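Local atomic coordinates of RNA-dependent RNA polymerase (Farallon virus, PDB entry 6DX5), a protein that probably acts as the viral RNA-directed RNA polymerase and is present here as its OTU cysteine protease domain, a probable deubiquitinase. Residues N12-F26 / W143-F157. Residues are numbered along the deposited sequence; the frame is centred on the assembly and turned at random.
Sequences NLYTSMVKIAIPDFF and WNVNTDMKVLDVQKF
Ile-22 packs against Trp-143, Val-145, Met-149 and Val-151. Its CD1 lies on one side of the Trp-143 indole plane, offset toward the rim and 4.0 Å from CE3, and also meets Val-151 CG2 at 3.6 Å. Its CG1 meets Val-145 CG1 at 3.8 Å, the two side chains crossing at about a right angle. A chi1 of -69° sets CG1 anti to the carbonyl carbon and leaves CG2 anti to the backbone N, pressed tightly on Met-149 CE, 3.4 Å away; bends at chi2 and chi3 fold the methionine chain back to this point. Phe-26 lies on the same side of the indole as Ile-22, also toward the rim, its ring inclined at 59° to the five-membered ring. Val-154 CG2 lies on the opposite side. Two backbone bonds fasten this end: Val-151 N to Ile-20 O, nearly straight at 171°, and Ile-22 N to Met-149 O.

At the other end, Tyr-14 N donates to Lys-156 O at 2.8 Å, and Lys-156 N returns a bond to Tyr-14 O. Leu-13 CD1 makes a CH-pi contact over the Phe-157 ring, 4.0 Å from its centroid.

Further out, Asn-167 OD1 accepts from Trp-143 NE1, and Leu-178 packs on Ile-22, Phe-26 and Trp-143. Helix 126-136 packs against Phe-157. Asp-153 forms a salt bridge with Arg-170 of the second subunit. Strand 13-16 is thus paired antiparallel with 153-157 within the mixed OTU sheet, and the loop after it is bonded to 149-151 and packs around Trp-143, whose indole N-H is satisfied.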
loop_
_atom_site.group_PDB
_atom_site.type_symbol
_atom_site.label_atom_id
_atom_site.label_comp_id
_atom_site.label_asym_id
_atom_site.label_seq_id
_atom_site.Cartn_x
_atom_site.Cartn_y
_atom_site.Cartn_z
ATOM N N ASN A 12 11.134 6.669 3.332
ATOM C CA ASN A 12 10.543 7.503 4.378
ATOM C C ASN A 12 9.173 6.971 4.820
ATOM O O ASN A 12 8.325 7.737 5.280
ATOM C CB ASN A 12 10.415 8.959 3.877
ATOM C CG ASN A 12 10.207 9.965 4.987
ATOM O OD1 ASN A 12 10.888 9.924 6.003
ATOM N ND2 ASN A 12 9.225 10.874 4.801
ATOM N N LEU A 13 8.905 5.667 4.682
ATOM C CA LEU A 13 7.579 5.097 4.962
ATOM C C LEU A 13 7.710 3.850 5.836
ATOM O O LEU A 13 8.444 2.909 5.493
ATOM C CB LEU A 13 6.843 4.742 3.666
ATOM C CG LEU A 13 5.587 3.854 3.688
ATOM C CD1 LEU A 13 4.392 4.403 4.521
ATOM C CD2 LEU A 13 5.143 3.586 2.262
ATOM N N TYR A 14 6.990 3.850 6.949
ATOM C CA TYR A 14 7.062 2.806 7.965
ATOM C C TYR A 14 5.689 2.206 8.195
ATOM O O TYR A 14 4.655 2.838 7.972
ATOM C CB TYR A 14 7.609 3.333 9.326
ATOM C CG TYR A 14 8.975 3.941 9.190
ATOM C CD1 TYR A 14 9.114 5.251 8.733
ATOM C CD2 TYR A 14 10.133 3.199 9.473
ATOM C CE1 TYR A 14 10.348 5.815 8.579
ATOM C CE2 TYR A 14 11.384 3.755 9.315
ATOM C CZ TYR A 14 11.488 5.057 8.847
ATOM O OH TYR A 14 12.716 5.644 8.662
ATOM N N THR A 15 5.699 0.976 8.667
ATOM C CA THR A 15 4.485 0.278 9.003
ATOM C C THR A 15 4.702 -0.422 10.337
ATOM O O THR A 15 5.836 -0.580 10.807
ATOM C CB THR A 15 4.096 -0.719 7.898
ATOM O OG1 THR A 15 2.875 -1.387 8.260
ATOM C CG2 THR A 15 5.214 -1.750 7.673
ATOM N N SER A 16 3.586 -0.803 10.950
ATOM C CA SER A 16 3.601 -1.475 12.230
ATOM C C SER A 16 2.306 -2.268 12.385
ATOM O O SER A 16 1.244 -1.882 11.882
ATOM C CB SER A 16 3.776 -0.472 13.370
ATOM O OG SER A 16 4.046 -1.161 14.577
ATOM N N MET A 17 2.416 -3.396 13.078
ATOM C CA MET A 17 1.259 -4.212 13.401
ATOM C C MET A 17 0.849 -4.062 14.859
ATOM O O MET A 17 0.191 -4.944 15.413
ATOM C CB MET A 17 1.527 -5.676 13.039
ATOM C CG MET A 17 2.996 -6.093 12.978
ATOM S SD MET A 17 3.204 -7.726 12.181
ATOM C CE MET A 17 3.102 -7.284 10.450
ATOM N N VAL A 18 1.229 -2.951 15.484
ATOM C CA VAL A 18 0.726 -2.622 16.801
ATOM C C VAL A 18 -0.795 -2.488 16.730
ATOM O O VAL A 18 -1.347 -1.863 15.814
ATOM C CB VAL A 18 1.400 -1.337 17.322
ATOM C CG1 VAL A 18 1.055 -0.069 16.441
ATOM C CG2 VAL A 18 1.045 -1.117 18.795
ATOM N N LYS A 19 -1.486 -3.106 17.682
ATOM C CA LYS A 19 -2.937 -3.177 17.653
ATOM C C LYS A 19 -3.475 -2.506 18.903
ATOM O O LYS A 19 -3.135 -2.883 20.029
ATOM C CB LYS A 19 -3.424 -4.620 17.501
ATOM C CG LYS A 19 -2.987 -5.192 16.119
ATOM C CD LYS A 19 -4.072 -5.978 15.395
ATOM C CE LYS A 19 -4.422 -7.249 16.169
ATOM N NZ LYS A 19 -5.522 -8.042 15.557
ATOM N N ILE A 20 -4.295 -1.492 18.688
ATOM C CA ILE A 20 -4.770 -0.601 19.727
ATOM C C ILE A 20 -6.252 -0.336 19.465
ATOM O O ILE A 20 -6.792 -0.658 18.400
ATOM C CB ILE A 20 -3.931 0.696 19.723
ATOM C CG1 ILE A 20 -2.514 0.413 20.193
ATOM C CG2 ILE A 20 -4.437 1.671 20.667
ATOM C CD1 ILE A 20 -1.598 1.627 20.005
ATOM N N ALA A 21 -6.928 0.181 20.493
ATOM C CA ALA A 21 -8.170 0.912 20.343
ATOM C C ALA A 21 -7.844 2.409 20.286
ATOM O O ALA A 21 -7.327 2.967 21.264
ATOM C CB ALA A 21 -9.088 0.605 21.522
ATOM N N ILE A 22 -8.192 3.070 19.181
ATOM C CA ILE A 22 -7.948 4.519 19.016
ATOM C C ILE A 22 -8.553 5.364 20.145
ATOM O O ILE A 22 -7.849 6.248 20.659
ATOM C CB ILE A 22 -8.431 5.033 17.647
ATOM C CG1 ILE A 22 -7.550 4.489 16.514
ATOM C CG2 ILE A 22 -8.407 6.566 17.582
ATOM C CD1 ILE A 22 -6.077 4.593 16.795
ATOM N N PRO A 23 -9.803 5.154 20.598
ATOM C CA PRO A 23 -10.353 6.073 21.618
ATOM C C PRO A 23 -9.646 6.004 22.969
ATOM O O PRO A 23 -9.804 6.929 23.770
ATOM C CB PRO A 23 -11.827 5.640 21.731
ATOM C CG PRO A 23 -12.120 4.938 20.423
ATOM C CD PRO A 23 -10.837 4.179 20.179
ATOM N N ASP A 24 -8.847 4.969 23.241
ATOM C CA ASP A 24 -8.052 4.923 24.471
ATOM C C ASP A 24 -6.849 5.872 24.480
ATOM O O ASP A 24 -6.283 6.090 25.555
ATOM C CB ASP A 24 -7.515 3.504 24.748
ATOM C CG ASP A 24 -8.621 2.429 24.935
ATOM O OD1 ASP A 24 -8.321 1.252 24.627
ATOM O OD2 ASP A 24 -9.756 2.730 25.397
ATOM N N PHE A 25 -6.418 6.392 23.320
ATOM C CA PHE A 25 -5.248 7.268 23.209
ATOM C C PHE A 25 -5.526 8.592 22.514
ATOM O O PHE A 25 -4.765 9.540 22.723
ATOM C CB PHE A 25 -4.095 6.546 22.459
ATOM C CG PHE A 25 -3.596 5.320 23.184
ATOM C CD1 PHE A 25 -2.570 5.423 24.110
ATOM C CD2 PHE A 25 -4.212 4.080 23.009
ATOM C CE1 PHE A 25 -2.149 4.305 24.843
ATOM C CE2 PHE A 25 -3.794 2.941 23.740
ATOM C CZ PHE A 25 -2.764 3.055 24.655
ATOM N N PHE A 26 -6.585 8.705 21.709
ATOM C CA PHE A 26 -6.823 9.886 20.900
ATOM C C PHE A 26 -8.259 10.362 21.035
ATOM O O PHE A 26 -9.193 9.574 21.218
ATOM C CB PHE A 26 -6.605 9.643 19.418
ATOM C CG PHE A 26 -5.225 9.190 19.047
ATOM C CD1 PHE A 26 -4.240 10.126 18.723
ATOM C CD2 PHE A 26 -4.920 7.832 18.954
ATOM C CE1 PHE A 26 -2.959 9.718 18.353
ATOM C CE2 PHE A 26 -3.628 7.417 18.557
ATOM C CZ PHE A 26 -2.651 8.376 18.270
ATOM N N TRP A 143 -3.848 5.787 10.580
ATOM C CA TRP A 143 -4.346 4.631 11.316
ATOM C C TRP A 143 -5.571 4.103 10.570
ATOM O O TRP A 143 -6.587 4.798 10.471
ATOM C CB TRP A 143 -4.730 5.002 12.760
ATOM C CG TRP A 143 -3.661 5.611 13.600
ATOM C CD1 TRP A 143 -3.277 6.923 13.611
ATOM C CD2 TRP A 143 -2.792 4.923 14.513
ATOM N NE1 TRP A 143 -2.242 7.103 14.497
ATOM C CE2 TRP A 143 -1.922 5.890 15.057
ATOM C CE3 TRP A 143 -2.678 3.589 14.931
ATOM C CZ2 TRP A 143 -0.920 5.568 15.998
ATOM C CZ3 TRP A 143 -1.694 3.265 15.890
ATOM C CH2 TRP A 143 -0.811 4.248 16.380
ATOM N N ASN A 144 -5.479 2.896 10.045
ATOM C CA ASN A 144 -6.609 2.297 9.364
ATOM C C ASN A 144 -7.417 1.523 10.396
ATOM O O ASN A 144 -6.899 0.585 11.021
ATOM C CB ASN A 144 -6.127 1.372 8.239
ATOM C CG ASN A 144 -5.213 2.083 7.257
ATOM O OD1 ASN A 144 -3.989 1.859 7.247
ATOM N ND2 ASN A 144 -5.772 2.994 6.498
ATOM N N VAL A 145 -8.685 1.855 10.537
ATOM C CA VAL A 145 -9.484 1.236 11.577
ATOM C C VAL A 145 -10.725 0.593 10.981
ATOM O O VAL A 145 -11.156 0.911 9.866
ATOM C CB VAL A 145 -9.872 2.264 12.626
ATOM C CG1 VAL A 145 -8.626 2.889 13.220
ATOM C CG2 VAL A 145 -10.822 3.290 11.973
ATOM N N ASN A 146 -11.322 -0.320 11.755
ATOM C CA ASN A 146 -12.588 -0.866 11.309
ATOM C C ASN A 146 -13.673 0.046 11.866
ATOM O O ASN A 146 -13.388 1.134 12.382
ATOM C CB ASN A 146 -12.737 -2.330 11.721
ATOM C CG ASN A 146 -12.596 -2.504 13.176
ATOM O OD1 ASN A 146 -12.486 -1.520 13.897
ATOM N ND2 ASN A 146 -12.578 -3.749 13.643
ATOM N N THR A 147 -14.922 -0.373 11.770
ATOM C CA THR A 147 -15.985 0.581 12.038
ATOM C C THR A 147 -16.200 0.828 13.528
ATOM O O THR A 147 -16.831 1.832 13.868
ATOM C CB THR A 147 -17.276 0.105 11.363
ATOM O OG1 THR A 147 -17.576 -1.218 11.830
ATOM C CG2 THR A 147 -17.059 0.056 9.812
ATOM N N ASP A 148 -15.669 -0.029 14.406
ATOM C CA ASP A 148 -15.625 0.193 15.847
ATOM C C ASP A 148 -14.291 0.801 16.333
ATOM O O ASP A 148 -13.971 0.703 17.527
ATOM C CB ASP A 148 -15.907 -1.121 16.570
ATOM C CG ASP A 148 -14.885 -2.217 16.237
ATOM O OD1 ASP A 148 -13.722 -1.894 15.926
ATOM O OD2 ASP A 148 -15.222 -3.421 16.321
ATOM N N MET A 149 -13.495 1.383 15.437
ATOM C CA MET A 149 -12.280 2.145 15.749
ATOM C C MET A 149 -11.131 1.291 16.311
ATOM O O MET A 149 -10.177 1.836 16.856
ATOM C CB MET A 149 -12.590 3.318 16.695
ATOM C CG MET A 149 -13.411 4.441 16.051
ATOM S SD MET A 149 -12.509 5.530 14.860
ATOM C CE MET A 149 -11.358 6.389 15.896
ATOM N N LYS A 150 -11.181 -0.039 16.172
ATOM C CA LYS A 150 -10.025 -0.909 16.424
ATOM C C LYS A 150 -9.095 -0.880 15.226
ATOM O O LYS A 150 -9.553 -0.970 14.073
ATOM C CB LYS A 150 -10.440 -2.374 16.662
ATOM C CG LYS A 150 -11.383 -2.703 17.799
ATOM C CD LYS A 150 -11.137 -1.911 19.046
ATOM C CE LYS A 150 -12.053 -0.754 19.088
ATOM N NZ LYS A 150 -11.721 0.365 19.960
ATOM N N VAL A 151 -7.789 -0.787 15.503
ATOM C CA VAL A 151 -6.793 -0.600 14.455
ATOM C C VAL A 151 -6.622 -1.881 13.651
ATOM O O VAL A 151 -6.489 -2.980 14.216
ATOM C CB VAL A 151 -5.453 -0.160 15.061
ATOM C CG1 VAL A 151 -4.391 -0.023 13.955
ATOM C CG2 VAL A 151 -5.606 1.156 15.759
ATOM N N LEU A 152 -6.620 -1.755 12.318
ATOM C CA LEU A 152 -6.262 -2.892 11.467
ATOM C C LEU A 152 -4.764 -2.869 11.159
ATOM O O LEU A 152 -4.093 -3.889 11.283
ATOM C CB LEU A 152 -7.063 -2.870 10.154
ATOM C CG LEU A 152 -8.591 -2.915 10.189
ATOM C CD1 LEU A 152 -9.242 -2.252 8.955
ATOM C CD2 LEU A 152 -8.963 -4.345 10.244
ATOM N N ASP A 153 -4.239 -1.723 10.728
ATOM C CA ASP A 153 -2.796 -1.536 10.617
ATOM C C ASP A 153 -2.550 -0.041 10.508
ATOM O O ASP A 153 -3.491 0.762 10.505
ATOM C CB ASP A 153 -2.191 -2.317 9.440
ATOM C CG ASP A 153 -2.967 -2.120 8.148
ATOM O OD1 ASP A 153 -3.494 -3.120 7.581
ATOM O OD2 ASP A 153 -3.065 -0.944 7.717
ATOM N N VAL A 154 -1.272 0.340 10.468
ATOM C CA VAL A 154 -0.923 1.751 10.544
ATOM C C VAL A 154 0.366 1.973 9.767
ATOM O O VAL A 154 1.260 1.131 9.804
ATOM C CB VAL A 154 -0.813 2.206 12.015
ATOM C CG1 VAL A 154 0.119 1.326 12.752
ATOM C CG2 VAL A 154 -0.383 3.652 12.111
ATOM N N GLN A 155 0.416 3.076 8.997
ATOM C CA GLN A 155 1.581 3.549 8.270
ATOM C C GLN A 155 1.961 4.927 8.789
ATOM O O GLN A 155 1.116 5.696 9.294
ATOM C CB GLN A 155 1.339 3.673 6.771
ATOM C CG GLN A 155 0.823 2.470 6.098
ATOM C CD GLN A 155 -0.683 2.564 5.833
ATOM O OE1 GLN A 155 -1.177 3.452 5.068
ATOM N NE2 GLN A 155 -1.431 1.655 6.475
ATOM N N LYS A 156 3.233 5.250 8.597
ATOM C CA LYS A 156 3.835 6.488 9.090
ATOM C C LYS A 156 4.782 7.004 8.001
ATOM O O LYS A 156 5.686 6.290 7.578
ATOM C CB LYS A 156 4.574 6.191 10.394
ATOM C CG LYS A 156 5.399 7.279 11.080
ATOM C CD LYS A 156 5.750 6.721 12.466
ATOM C CE LYS A 156 7.243 6.528 12.750
ATOM N NZ LYS A 156 8.120 7.577 12.205
ATOM N N PHE A 157 4.529 8.201 7.491
ATOM C CA PHE A 157 5.448 8.883 6.602
ATOM C C PHE A 157 6.275 9.810 7.466
ATOM O O PHE A 157 5.713 10.696 8.113
ATOM C CB PHE A 157 4.699 9.677 5.543
ATOM C CG PHE A 157 3.871 8.828 4.633
ATOM C CD1 PHE A 157 4.407 8.377 3.436
ATOM C CD2 PHE A 157 2.555 8.515 4.928
ATOM C CE1 PHE A 157 3.664 7.611 2.557
ATOM C CE2 PHE A 157 1.805 7.732 4.038
ATOM C CZ PHE A 157 2.375 7.306 2.854
#